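Local coordinates for protein prephenate dehydrogenase (Corynebacterium glutamicum ATCC 13032, PDB 3KTD) that probably oxidises prephenate with NAD+ or NADP+ as hydride acceptor, a step toward tyrosine, at residues V11-L16 with G21-D26; A60-A65 with H89-N94; Q153-T158 with Q327-E332. One frame throughout, in Å; residues are numbered along the deposited sequence.

Interaction 1: V11-L16 with G21-D26; sequences VCILGL and GSLLRD
I13 reaches from strand 11-14 into the flank of helix 18-29, where L23 and L24 receive it. Its CB points at the helix and splits into two branches. CG1, anti to the carbonyl carbon (chi1 -55°), is the branch that carries the contact. Along that branch, I13 CG1 already lies 3.9 Å from L23 CD2. One bond further, I13 CD1 sits 3.6 Å from L23 CD2 and 3.7 Å from L24 CB. The same methyl also lies beside the helix backbone, 3.4 Å from L24 N. I13 and L23 cross at an oblique angle, the extended isoleucine branch (chi2 168°) meeting the leucine at both CG and CD2.

L16 makes a second, looser approach after the strand has ended: L16 CD2 is 4.2 Å from L24 CB and 4.0 Å from G21 N. At G21, a residue without a side chain, the turn and helix backbones come close, with L16 C 3.6 Å from G21 N. No hydrogen bond spans the two segments. V34 of the adjacent strand 34-37 touches both I13 and L24. Strand 11-14, helix 18-29 and strand 34-37 form a beta-alpha-beta unit, whose G15, G17 and G20 fit the GxGxxG turn of a Rossmann dinucleotide-binding fold, consistent with NAD+ binding.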
loop_
_atom_site.group_PDB
_atom_site.type_symbol
_atom_site.label_atom_id
_atom_site.label_comp_id
_atom_site.label_asym_id
_atom_site.label_seq_id
_atom_site.Cartn_x
_atom_site.Cartn_y
_atom_site.Cartn_z
ATOM N N VAL A 11 32.162 6.807 -16.480
ATOM C CA VAL A 11 30.785 6.364 -16.745
ATOM C C VAL A 11 30.119 7.306 -17.745
ATOM O O VAL A 11 30.237 8.523 -17.625
ATOM C CB VAL A 11 29.944 6.292 -15.448
ATOM C CG1 VAL A 11 28.502 5.960 -15.762
ATOM C CG2 VAL A 11 30.513 5.261 -14.497
ATOM N N CYS A 12 29.423 6.730 -18.725
ATOM C CA CYS A 12 28.713 7.490 -19.766
ATOM C C CYS A 12 27.200 7.178 -19.742
ATOM O O CYS A 12 26.773 6.127 -20.231
ATOM C CB CYS A 12 29.308 7.163 -21.136
ATOM S SG CYS A 12 28.523 7.974 -22.545
ATOM N N ILE A 13 26.400 8.099 -19.196
ATOM C CA ILE A 13 24.952 7.867 -19.006
ATOM C C ILE A 13 24.098 8.353 -20.186
ATOM O O ILE A 13 24.089 9.543 -20.510
ATOM C CB ILE A 13 24.432 8.541 -17.713
ATOM C CG1 ILE A 13 25.244 8.095 -16.499
ATOM C CG2 ILE A 13 22.973 8.189 -17.488
ATOM C CD1 ILE A 13 25.000 8.902 -15.261
ATOM N N LEU A 14 23.381 7.428 -20.819
ATOM C CA LEU A 14 22.514 7.757 -21.942
ATOM C C LEU A 14 21.074 7.824 -21.431
ATOM O O LEU A 14 20.476 6.811 -21.045
ATOM C CB LEU A 14 22.681 6.736 -23.065
ATOM C CG LEU A 14 23.817 6.979 -24.076
ATOM C CD1 LEU A 14 25.015 7.730 -23.498
ATOM C CD2 LEU A 14 24.256 5.650 -24.703
ATOM N N GLY A 15 20.527 9.035 -21.423
ATOM C CA GLY A 15 19.230 9.291 -20.818
ATOM C C GLY A 15 19.484 9.846 -19.430
ATOM O O GLY A 15 20.147 9.195 -18.610
ATOM N N LEU A 16 18.969 11.051 -19.173
ATOM C CA LEU A 16 19.188 11.739 -17.905
ATOM C C LEU A 16 17.893 12.159 -17.230
ATOM O O LEU A 16 17.666 13.345 -16.983
ATOM C CB LEU A 16 20.111 12.948 -18.112
ATOM C CG LEU A 16 21.534 12.560 -18.523
ATOM C CD1 LEU A 16 22.390 13.777 -18.886
ATOM C CD2 LEU A 16 22.180 11.743 -17.411
ATOM N N GLY A 21 19.757 10.791 -14.428
ATOM C CA GLY A 21 20.137 12.085 -13.882
ATOM C C GLY A 21 20.637 11.960 -12.460
ATOM O O GLY A 21 21.701 12.498 -12.118
ATOM N N SER A 22 19.857 11.255 -11.643
ATOM C CA SER A 22 20.223 10.959 -10.256
ATOM C C SER A 22 21.565 10.241 -10.147
ATOM O O SER A 22 22.300 10.435 -9.184
ATOM C CB SER A 22 19.163 10.068 -9.606
ATOM O OG SER A 22 17.973 10.786 -9.398
ATOM N N LEU A 23 21.849 9.382 -11.119
ATOM C CA LEU A 23 23.106 8.661 -11.167
ATOM C C LEU A 23 24.234 9.638 -11.493
ATOM O O LEU A 23 25.272 9.604 -10.858
ATOM C CB LEU A 23 23.031 7.539 -12.206
ATOM C CG LEU A 23 24.262 6.650 -12.382
ATOM C CD1 LEU A 23 24.504 5.793 -11.149
ATOM C CD2 LEU A 23 24.099 5.782 -13.618
ATOM N N LEU A 24 24.013 10.522 -12.461
ATOM C CA LEU A 24 25.015 11.506 -12.848
ATOM C C LEU A 24 25.350 12.386 -11.659
ATOM O O LEU A 24 26.528 12.661 -11.389
ATOM C CB LEU A 24 24.511 12.379 -14.002
ATOM C CG LEU A 24 25.403 13.538 -14.477
ATOM C CD1 LEU A 24 26.544 13.043 -15.313
ATOM C CD2 LEU A 24 24.598 14.548 -15.270
ATOM N N ARG A 25 24.313 12.821 -10.948
ATOM C CA ARG A 25 24.497 13.709 -9.803
ATOM C C ARG A 25 25.272 13.031 -8.674
ATOM O O ARG A 25 26.188 13.637 -8.108
ATOM C CB ARG A 25 23.154 14.209 -9.265
ATOM C CG ARG A 25 22.426 15.237 -10.121
ATOM C CD ARG A 25 21.081 15.576 -9.459
ATOM N NE ARG A 25 20.324 16.630 -10.135
ATOM C CZ ARG A 25 20.586 17.934 -10.052
ATOM N NH1 ARG A 25 21.617 18.378 -9.343
ATOM N NH2 ARG A 25 19.821 18.802 -10.705
ATOM N N ASP A 26 24.902 11.790 -8.344
ATOM C CA ASP A 26 25.565 11.068 -7.251
ATOM C C ASP A 26 27.021 10.726 -7.598
ATOM O O ASP A 26 27.896 10.785 -6.732
ATOM C CB ASP A 26 24.795 9.795 -6.864
ATOM C CG ASP A 26 23.556 10.075 -6.013
ATOM O OD1 ASP A 26 23.483 11.155 -5.369
ATOM O OD2 ASP A 26 22.656 9.197 -5.967
#

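Interaction 2: A60-A65 with H89-N94; sequences ATLQRA and HTHAPN
This is a small apolar contact between helix 58-67 and the C-terminal end of helix 78-91, within the nucleotide-binding domain; the centre of the contact is about 24 Å from the centre of the chain. L62 meets H91 and A92 here, burying 163 Å² in all, with no hydrogen bond between the segments. The nearest alpha carbons, L62 CA and H91 CA, are 6.0 Å apart, a short spacing that brings the roots of the side chains together. Accordingly, L62 CB lies 3.7 Å from H91 CB. The leucine then continues past the histidine: L62 CD1 is 3.9 Å from H91 CB and approaches the imidazole obliquely. Both close approaches, from L62 CB and from L62 CD1, are to H91 CB, so the contact falls on the aliphatic stem of the histidine.

Strand 71-74 lies between the two helices in sequence, and the pair belongs to the alternating strand and helix architecture of a Rossmann-type domain. L62 also packs on L14 of strand 11-14 and on I72 of strand 71-74, which places this helix pairing directly against the parallel part of the sheet. A87 and V88, earlier on helix 78-91, extend the apolar surface met by L62.

For H91, the first torsion (chi1 -63°) sets CG beside its own backbone N, and ND1 is hydrogen-bonded to A87 O, one turn back on its own helix. ND1 is thereby engaged within that helix, while CB faces L62. A92, the first residue to leave helical backbone angles, turns its methyl toward helix 58-67, with A92 CB 4.0 Å from L62 O; the methyl also touches I72.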
loop_
_atom_site.group_PDB
_atom_site.type_symbol
_atom_site.label_atom_id
_atom_site.label_comp_id
_atom_site.label_asym_id
_atom_site.label_seq_id
_atom_site.Cartn_x
_atom_site.Cartn_y
_atom_site.Cartn_z
ATOM N N ALA A 60 28.018 12.269 -30.970
ATOM C CA ALA A 60 29.240 12.808 -30.373
ATOM C C ALA A 60 29.560 12.111 -29.057
ATOM O O ALA A 60 30.725 11.784 -28.795
ATOM C CB ALA A 60 29.129 14.306 -30.166
ATOM N N THR A 61 28.527 11.869 -28.247
ATOM C CA THR A 61 28.702 11.224 -26.950
ATOM C C THR A 61 29.267 9.822 -27.109
ATOM O O THR A 61 30.214 9.455 -26.417
ATOM C CB THR A 61 27.384 11.148 -26.161
ATOM O OG1 THR A 61 26.890 12.471 -25.922
ATOM C CG2 THR A 61 27.593 10.446 -24.825
ATOM N N LEU A 62 28.694 9.049 -28.026
ATOM C CA LEU A 62 29.139 7.674 -28.257
ATOM C C LEU A 62 30.549 7.610 -28.845
ATOM O O LEU A 62 31.303 6.685 -28.541
ATOM C CB LEU A 62 28.144 6.934 -29.153
ATOM C CG LEU A 62 26.767 6.678 -28.529
ATOM C CD1 LEU A 62 25.753 6.215 -29.569
ATOM C CD2 LEU A 62 26.862 5.661 -27.402
ATOM N N GLN A 63 30.903 8.589 -29.680
ATOM C CA GLN A 63 32.252 8.671 -30.253
ATOM C C GLN A 63 33.295 8.806 -29.138
ATOM O O GLN A 63 34.320 8.122 -29.140
ATOM C CB GLN A 63 32.353 9.855 -31.218
ATOM C CG GLN A 63 33.720 9.959 -31.913
ATOM C CD GLN A 63 33.815 11.134 -32.885
ATOM O OE1 GLN A 63 33.370 12.249 -32.589
ATOM N NE2 GLN A 63 34.417 10.888 -34.049
ATOM N N ARG A 64 33.002 9.697 -28.194
ATOM C CA ARG A 64 33.843 9.959 -27.028
ATOM C C ARG A 64 33.821 8.771 -26.086
ATOM O O ARG A 64 34.846 8.395 -25.523
ATOM C CB ARG A 64 33.335 11.209 -26.295
ATOM C CG ARG A 64 34.020 11.522 -24.966
ATOM C CD ARG A 64 33.411 12.761 -24.326
ATOM N NE ARG A 64 33.723 12.882 -22.901
ATOM C CZ ARG A 64 33.226 13.823 -22.095
ATOM N NH1 ARG A 64 32.380 14.744 -22.555
ATOM N NH2 ARG A 64 33.571 13.845 -20.815
ATOM N N ALA A 65 32.639 8.190 -25.901
ATOM C CA ALA A 65 32.501 7.032 -25.037
ATOM C C ALA A 65 33.412 5.936 -25.556
ATOM O O ALA A 65 34.105 5.281 -24.776
ATOM C CB ALA A 65 31.060 6.562 -24.995
ATOM N N HIS A 89 25.875 -0.406 -30.622
ATOM C CA HIS A 89 26.438 -1.459 -31.479
ATOM C C HIS A 89 27.148 -0.876 -32.695
ATOM O O HIS A 89 28.165 -1.386 -33.138
ATOM C CB HIS A 89 25.288 -2.346 -31.963
ATOM C CG HIS A 89 25.706 -3.668 -32.534
ATOM N ND1 HIS A 89 26.539 -4.540 -31.867
ATOM C CD2 HIS A 89 25.321 -4.306 -33.665
ATOM C CE1 HIS A 89 26.684 -5.641 -32.582
ATOM N NE2 HIS A 89 25.950 -5.526 -33.674
ATOM N N THR A 90 26.577 0.206 -33.209
ATOM C CA THR A 90 27.041 0.893 -34.399
ATOM C C THR A 90 28.094 1.967 -34.147
ATOM O O THR A 90 28.867 2.273 -35.042
ATOM C CB THR A 90 25.837 1.552 -35.095
ATOM O OG1 THR A 90 25.151 0.565 -35.883
ATOM C CG2 THR A 90 26.270 2.715 -35.962
ATOM N N HIS A 91 28.134 2.535 -32.945
ATOM C CA HIS A 91 29.059 3.638 -32.637
ATOM C C HIS A 91 30.112 3.385 -31.529
ATOM O O HIS A 91 31.096 4.121 -31.439
ATOM C CB HIS A 91 28.242 4.874 -32.265
ATOM C CG HIS A 91 27.380 5.392 -33.375
ATOM N ND1 HIS A 91 26.097 4.936 -33.597
ATOM C CD2 HIS A 91 27.608 6.348 -34.305
ATOM C CE1 HIS A 91 25.578 5.582 -34.625
ATOM N NE2 HIS A 91 26.473 6.445 -35.072
ATOM N N ALA A 92 29.885 2.386 -30.677
ATOM C CA ALA A 92 30.825 2.010 -29.616
ATOM C C ALA A 92 30.734 0.498 -29.428
ATOM O O ALA A 92 30.342 0.012 -28.363
ATOM C CB ALA A 92 30.489 2.734 -28.327
ATOM N N PRO A 93 31.111 -0.252 -30.468
ATOM C CA PRO A 93 30.889 -1.693 -30.488
ATOM C C PRO A 93 31.745 -2.482 -29.506
ATOM O O PRO A 93 31.414 -3.630 -29.206
ATOM C CB PRO A 93 31.237 -2.092 -31.933
ATOM C CG PRO A 93 31.720 -0.847 -32.620
ATOM C CD PRO A 93 31.993 0.169 -31.566
ATOM N N ASN A 94 32.831 -1.887 -29.019
ATOM C CA ASN A 94 33.711 -2.572 -28.077
ATOM C C ASN A 94 33.496 -2.131 -26.626
ATOM O O ASN A 94 33.999 -2.770 -25.711
ATOM C CB ASN A 94 35.191 -2.404 -28.492
ATOM C CG ASN A 94 36.123 -3.370 -27.750
ATOM O OD1 ASN A 94 35.787 -4.539 -27.533
ATOM N ND2 ASN A 94 37.290 -2.879 -27.350
#

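Interaction 3: Q153-T158 with Q327-E332; sequences QLFDGT and QLIHAE
The striking element is a CH-pi contact between F155 and I329, two residues far apart in sequence. I329 CD1 lies over one face of the F155 ring, 3.7 Å from its centroid and 21° off the ring normal. That offset carries the methyl toward the rim, and its nearest ring atom is F155 CE1, at 3.5 Å from I329 CD1. The inner carbon of the same branch follows, with I329 CG1 3.8 Å from F155 CZ. With chi2 near 180° (-175°) the branch is extended, and I329 CG1 and CD1 both lie against the ring.

Beside this pair, L154 and L328 meet through one methyl each: L154 CD1 is 3.6 Å from L328 CD1, and the side chains cross at about a right angle. The backbones stay well apart, L154 CA being 9.6 Å from L328 CA, so side chains alone bridge the gap. Farther along the loop, D156 OD1 accepts both T158 N and T158 OG1 from the same face of its carboxylate plane. The bond from T158 N, 3.0 Å to D156 OD1, defines an Asx turn, and Y108 OH holds the other carboxylate oxygen.

The loop between strand 146-149 and helix 162-177 thus packs on helix 324-334: W164 of helix 162-177 touches L154, W168 touches L328, and L317 of strand 314-317 touches L328.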
loop_
_atom_site.group_PDB
_atom_site.type_symbol
_atom_site.label_atom_id
_atom_site.label_comp_id
_atom_site.label_asym_id
_atom_site.label_seq_id
_atom_site.Cartn_x
_atom_site.Cartn_y
_atom_site.Cartn_z
ATOM N N GLN A 153 26.016 -14.516 -18.023
ATOM C CA GLN A 153 27.124 -14.921 -18.888
ATOM C C GLN A 153 28.061 -15.945 -18.237
ATOM O O GLN A 153 28.686 -16.741 -18.936
ATOM C CB GLN A 153 27.936 -13.710 -19.362
ATOM C CG GLN A 153 27.268 -12.828 -20.434
ATOM C CD GLN A 153 26.358 -11.758 -19.854
ATOM O OE1 GLN A 153 25.749 -11.949 -18.803
ATOM N NE2 GLN A 153 26.257 -10.629 -20.546
ATOM N N LEU A 154 28.157 -15.923 -16.911
ATOM C CA LEU A 154 28.992 -16.878 -16.189
ATOM C C LEU A 154 28.409 -18.277 -16.115
ATOM O O LEU A 154 29.162 -19.211 -15.889
ATOM C CB LEU A 154 29.262 -16.394 -14.760
ATOM C CG LEU A 154 30.042 -15.082 -14.632
ATOM C CD1 LEU A 154 30.124 -14.684 -13.174
ATOM C CD2 LEU A 154 31.437 -15.181 -15.263
ATOM N N PHE A 155 27.094 -18.434 -16.293
ATOM C CA PHE A 155 26.437 -19.755 -16.139
ATOM C C PHE A 155 25.576 -20.259 -17.298
ATOM O O PHE A 155 25.019 -21.343 -17.207
ATOM C CB PHE A 155 25.591 -19.773 -14.861
ATOM C CG PHE A 155 26.404 -19.695 -13.615
ATOM C CD1 PHE A 155 26.884 -20.852 -13.015
ATOM C CD2 PHE A 155 26.728 -18.462 -13.059
ATOM C CE1 PHE A 155 27.660 -20.786 -11.873
ATOM C CE2 PHE A 155 27.499 -18.384 -11.910
ATOM C CZ PHE A 155 27.965 -19.552 -11.317
ATOM N N ASP A 156 25.457 -19.495 -18.376
ATOM C CA ASP A 156 24.680 -19.940 -19.532
ATOM C C ASP A 156 25.642 -20.251 -20.679
ATOM O O ASP A 156 26.865 -20.278 -20.480
ATOM C CB ASP A 156 23.606 -18.895 -19.917
ATOM C CG ASP A 156 24.190 -17.605 -20.509
ATOM O OD1 ASP A 156 25.432 -17.462 -20.578
ATOM O OD2 ASP A 156 23.385 -16.733 -20.917
ATOM N N GLY A 157 25.097 -20.463 -21.874
ATOM C CA GLY A 157 25.906 -20.788 -23.044
ATOM C C GLY A 157 26.763 -19.670 -23.623
ATOM O O GLY A 157 27.226 -19.787 -24.754
ATOM N N THR A 158 26.981 -18.586 -22.880
ATOM C CA THR A 158 27.848 -17.516 -23.355
ATOM C C THR A 158 29.283 -17.846 -22.988
ATOM O O THR A 158 29.554 -18.263 -21.863
ATOM C CB THR A 158 27.497 -16.170 -22.731
ATOM O OG1 THR A 158 26.088 -15.965 -22.814
ATOM C CG2 THR A 158 28.229 -15.042 -23.465
ATOM N N GLN A 327 29.509 -18.190 -5.496
ATOM C CA GLN A 327 29.019 -17.274 -4.464
ATOM C C GLN A 327 27.940 -16.321 -4.995
ATOM O O GLN A 327 27.114 -15.834 -4.226
ATOM C CB GLN A 327 30.176 -16.492 -3.810
ATOM C CG GLN A 327 31.070 -17.346 -2.914
ATOM C CD GLN A 327 30.292 -17.976 -1.758
ATOM O OE1 GLN A 327 29.536 -17.299 -1.059
ATOM N NE2 GLN A 327 30.463 -19.280 -1.568
ATOM N N LEU A 328 27.946 -16.059 -6.299
ATOM C CA LEU A 328 26.905 -15.239 -6.926
ATOM C C LEU A 328 25.548 -15.946 -6.907
ATOM O O LEU A 328 24.525 -15.307 -6.670
ATOM C CB LEU A 328 27.288 -14.878 -8.355
ATOM C CG LEU A 328 28.414 -13.855 -8.464
ATOM C CD1 LEU A 328 28.986 -13.793 -9.875
ATOM C CD2 LEU A 328 27.886 -12.493 -8.012
ATOM N N ILE A 329 25.544 -17.258 -7.156
ATOM C CA ILE A 329 24.311 -18.066 -7.084
ATOM C C ILE A 329 23.843 -18.177 -5.625
ATOM O O ILE A 329 22.647 -18.124 -5.332
ATOM C CB ILE A 329 24.509 -19.495 -7.676
ATOM C CG1 ILE A 329 24.766 -19.431 -9.182
ATOM C CG2 ILE A 329 23.290 -20.353 -7.436
ATOM C CD1 ILE A 329 24.844 -20.786 -9.842
ATOM N N HIS A 330 24.807 -18.325 -4.721
ATOM C CA HIS A 330 24.534 -18.409 -3.295
ATOM C C HIS A 330 23.898 -17.096 -2.831
ATOM O O HIS A 330 22.983 -17.105 -2.017
ATOM C CB HIS A 330 25.834 -18.735 -2.537
ATOM C CG HIS A 330 25.635 -19.145 -1.106
ATOM N ND1 HIS A 330 26.604 -18.960 -0.140
ATOM C CD2 HIS A 330 24.585 -19.729 -0.477
ATOM C CE1 HIS A 330 26.161 -19.417 1.019
ATOM N NE2 HIS A 330 24.936 -19.883 0.843
ATOM N N ALA A 331 24.357 -15.975 -3.379
ATOM C CA ALA A 331 23.794 -14.668 -3.041
ATOM C C ALA A 331 22.390 -14.507 -3.620
ATOM O O ALA A 331 21.515 -13.907 -2.988
ATOM C CB ALA A 331 24.693 -13.564 -3.547
ATOM N N GLU A 332 22.194 -15.042 -4.823
ATOM C CA GLU A 332 20.911 -14.984 -5.519
ATOM C C GLU A 332 19.822 -15.712 -4.729
ATOM O O GLU A 332 18.735 -15.176 -4.523
ATOM C CB GLU A 332 21.049 -15.616 -6.906
ATOM C CG GLU A 332 19.812 -15.539 -7.801
ATOM C CD GLU A 332 19.879 -16.531 -8.959
ATOM O OE1 GLU A 332 19.625 -17.733 -8.732
ATOM O OE2 GLU A 332 20.177 -16.119 -10.098
#

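In the fold
Interactions 1 and 2 belong to the same Rossmann-type region and touch through strand 11-14, whose other flank faces helix 58-67. C12 SG lies 3.5 Å from T61 CG2, and L14 CD2 lies 3.8 Å from L62 CD2. Strand 11-14 is therefore packed by helix 18-29 through I13 and by helix 58-67 through C12 and L14. Interaction 3 stands apart: its centre is about 27 Å from that of interaction 1 and 28 Å from that of interaction 2, with nearest atoms about 17 and 12 Å away. The probable dinucleotide-binding turn belongs to interaction 1, whereas interaction 3 lies beside a bound PEG, probably from the crystallisation liquor.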